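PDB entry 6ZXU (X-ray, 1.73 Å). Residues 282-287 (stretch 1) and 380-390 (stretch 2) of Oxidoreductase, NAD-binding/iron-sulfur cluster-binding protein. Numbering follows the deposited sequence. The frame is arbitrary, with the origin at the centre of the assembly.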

# COMPACT_ATOMS: atom_id res chain seq x y z
N PRO A 282 7.06 -1.58 22.00
CA PRO A 282 6.11 -2.62 21.88
C PRO A 282 5.55 -2.72 20.43
O PRO A 282 5.32 -1.70 19.78
CB PRO A 282 4.99 -2.22 22.85
CG PRO A 282 5.65 -1.33 23.82
CD PRO A 282 6.69 -0.60 23.04
N LEU A 283 5.38 -3.94 19.94
CA LEU A 283 4.96 -4.17 18.59
C LEU A 283 3.61 -3.44 18.35
O LEU A 283 3.38 -2.85 17.29
CB LEU A 283 4.86 -5.65 18.30
CG LEU A 283 4.35 -6.10 16.94
CD1 LEU A 283 5.26 -5.54 15.88
CD2 LEU A 283 4.24 -7.61 16.80
N HIS A 284 2.74 -3.43 19.35
CA HIS A 284 1.45 -2.80 19.15
C HIS A 284 1.46 -1.31 18.95
O HIS A 284 0.46 -0.73 18.53
CB HIS A 284 0.45 -3.13 20.28
CG HIS A 284 0.84 -2.57 21.61
ND1 HIS A 284 0.50 -1.28 22.00
CD2 HIS A 284 1.51 -3.12 22.64
CE1 HIS A 284 1.01 -1.04 23.20
NE2 HIS A 284 1.61 -2.15 23.61
N MET A 285 2.59 -0.68 19.16
CA MET A 285 2.72 0.77 18.97
C MET A 285 3.10 1.21 17.55
O MET A 285 3.16 2.44 17.28
CB MET A 285 3.70 1.34 19.96
CG MET A 285 3.11 1.31 21.39
SD MET A 285 4.26 2.00 22.54
CE MET A 285 4.16 3.76 22.18
N GLY A 286 3.43 0.27 16.67
CA GLY A 286 3.79 0.63 15.32
C GLY A 286 5.17 1.23 15.27
O GLY A 286 5.79 1.50 16.28
N ARG A 287 5.63 1.52 14.07
CA ARG A 287 6.93 2.07 13.87
C ARG A 287 6.96 3.57 14.00
O ARG A 287 7.94 4.15 14.45
CB ARG A 287 7.48 1.63 12.52
CG ARG A 287 8.91 2.00 12.37
CD ARG A 287 9.65 1.22 11.24
NE ARG A 287 9.07 1.58 9.95
CZ ARG A 287 9.19 2.79 9.35
NH1 ARG A 287 9.91 3.85 9.87
NH2 ARG A 287 8.57 2.93 8.18
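Stretch 2, residues 380-390: AEAIKALGYYL

How does the second stretch lie on the first? The second stretch is helical, in a helix that begins earlier in the chain, held by i to i+4 bonds such as Ala-385 N to Glu-381 O at 2.9 Å and Tyr-389 N to Ala-385 O, also at 2.9 Å. Against it rests a short 3-10 segment, 283-285, tied by Met-285 N to Pro-282 O at 3.0 Å and continued by a turn in which Gly-286 N reaches Leu-283 O at 3.2 Å. The backbones come closest where His-284 CA lies 4.0 Å from Ala-385 CA; further along, Gly-286 CA and Tyr-388 CA are 6.4 Å apart. Both chains therefore advance in the same sense over this contact, which buries 385 Å² in all.

What do the apolar side chains contribute? Leu-283, with chi1 t and chi2 p, starts sideways from its CA, but its end comes nearer the helix. Its CD1 lies 3.8 Å from Tyr-388 CB, while its CD2 lies 4.1 Å from Ala-385 CB and 4.3 Å from Tyr-389 CB. The small side chain of Ala-385 also meets His-284, CB to CB at 4.2 Å, and this close packing accompanies the nearest approach of the two backbones.

Which rings are covered, and by what? The Tyr-388 side chain, its CB directed toward the first stretch, offers one ring face to Gly-286, whose CA stands 3.5 Å from the ring centroid (CG, CD1, CD2, CE1, CE2 and CZ) in a CH-pi contact, 14° off the normal. An ideal CB on Gly-286 would fall 2.8 Å from Tyr-388 OH, a clash, and the positive phi of 75° independently favours glycine. On the His-284 ring, Glu-381 CG makes a longer CH-pi contact, 4.2 Å from the centroid of CG, ND1, CD2, CE1 and NE2. Glu-381 OE1 also lies over a face of that ring, 3.8 Å from His-284 CE1.

Where do the polar groups find partners? No direct hydrogen bond joins the stretches, and Glu-381 O, already accepting from Ala-385 N, merely packs 3.3 Å from His-284 CB. Water joins them instead. Water 1 donates from its O to His-284 O at 3.1 Å and bonds Tyr-388 OH at 2.7 Å; water 2 donates from its O to Met-285 O at 3.0 Å and bonds Tyr-388 OH at 3.2 Å. The tyrosine hydroxyl is thus linked through water to two successive carbonyls of the 3-10 segment, while its ring packs against Gly-286.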

# COMPACT_ATOMS: atom_id res chain seq x y z
N ALA A 380 -7.60 -4.50 21.59
CA ALA A 380 -7.08 -3.49 20.71
C ALA A 380 -5.60 -3.60 20.48
O ALA A 380 -5.16 -3.62 19.34
CB ALA A 380 -7.46 -2.13 21.17
N GLU A 381 -4.84 -3.83 21.51
CA GLU A 381 -3.41 -3.99 21.39
C GLU A 381 -3.04 -5.26 20.63
O GLU A 381 -2.07 -5.25 19.90
CB GLU A 381 -2.74 -4.07 22.79
CG GLU A 381 -2.85 -2.84 23.65
CD GLU A 381 -2.16 -3.04 25.04
OE1 GLU A 381 -1.83 -1.98 25.62
OE2 GLU A 381 -1.91 -4.23 25.52
N ALA A 382 -3.79 -6.35 20.81
CA ALA A 382 -3.57 -7.59 20.08
C ALA A 382 -3.80 -7.41 18.58
O ALA A 382 -3.01 -7.81 17.81
CB ALA A 382 -4.43 -8.74 20.62
N ILE A 383 -4.87 -6.75 18.22
CA ILE A 383 -5.23 -6.47 16.85
C ILE A 383 -4.18 -5.55 16.21
O ILE A 383 -3.75 -5.80 15.10
CB ILE A 383 -6.65 -5.85 16.81
CG1 ILE A 383 -7.73 -6.92 17.02
CG2 ILE A 383 -6.91 -5.15 15.48
CD1 ILE A 383 -7.82 -7.95 15.92
N LYS A 384 -3.74 -4.53 16.90
CA LYS A 384 -2.66 -3.71 16.42
C LYS A 384 -1.35 -4.47 16.21
O LYS A 384 -0.78 -4.41 15.13
CB LYS A 384 -2.45 -2.48 17.27
CG LYS A 384 -3.64 -1.58 17.30
CD LYS A 384 -3.38 -0.35 18.15
CE LYS A 384 -4.58 0.56 18.14
NZ LYS A 384 -4.26 1.77 18.91
N ALA A 385 -0.93 -5.23 17.18
CA ALA A 385 0.26 -6.06 17.07
C ALA A 385 0.12 -7.02 15.87
O ALA A 385 1.11 -7.22 15.10
CB ALA A 385 0.48 -6.86 18.35
N LEU A 386 -1.05 -7.57 15.67
CA LEU A 386 -1.31 -8.47 14.60
C LEU A 386 -1.15 -7.78 13.27
O LEU A 386 -0.44 -8.27 12.36
CB LEU A 386 -2.67 -9.10 14.75
CG LEU A 386 -3.09 -10.11 13.74
CD1 LEU A 386 -2.06 -11.23 13.70
CD2 LEU A 386 -4.49 -10.70 13.96
N GLY A 387 -1.72 -6.61 13.13
CA GLY A 387 -1.56 -5.85 11.85
C GLY A 387 -0.10 -5.50 11.57
O GLY A 387 0.34 -5.66 10.45
N TYR A 388 0.67 -5.11 12.58
CA TYR A 388 2.10 -4.74 12.38
C TYR A 388 2.94 -5.95 12.02
O TYR A 388 3.69 -5.93 11.05
CB TYR A 388 2.64 -3.97 13.56
CG TYR A 388 1.96 -2.62 13.73
CD1 TYR A 388 2.00 -1.65 12.71
CD2 TYR A 388 1.31 -2.29 14.88
CE1 TYR A 388 1.37 -0.45 12.85
CE2 TYR A 388 0.68 -1.04 15.05
CZ TYR A 388 0.70 -0.14 14.03
OH TYR A 388 0.10 1.10 14.15
N TYR A 389 2.63 -7.07 12.64
CA TYR A 389 3.26 -8.34 12.32
C TYR A 389 3.10 -8.75 10.89
O TYR A 389 4.00 -9.32 10.28
CB TYR A 389 2.68 -9.46 13.25
CG TYR A 389 3.10 -10.84 12.93
CD1 TYR A 389 4.44 -11.29 13.09
CD2 TYR A 389 2.17 -11.77 12.53
CE1 TYR A 389 4.79 -12.63 12.87
CE2 TYR A 389 2.52 -13.10 12.34
CZ TYR A 389 3.85 -13.51 12.50
OH TYR A 389 4.13 -14.81 12.27
N LEU A 390 1.91 -8.52 10.36
CA LEU A 390 1.59 -8.94 9.02
C LEU A 390 2.03 -7.94 8.00
O LEU A 390 2.05 -8.23 6.81
CB LEU A 390 0.06 -9.19 8.88
CG LEU A 390 -0.52 -10.34 9.70
CD1 LEU A 390 -2.03 -10.27 9.72
CD2 LEU A 390 -0.06 -11.64 9.05
O HOH W 1 -0.37 1.68 16.77
O HOH W 2 1.74 3.66 14.99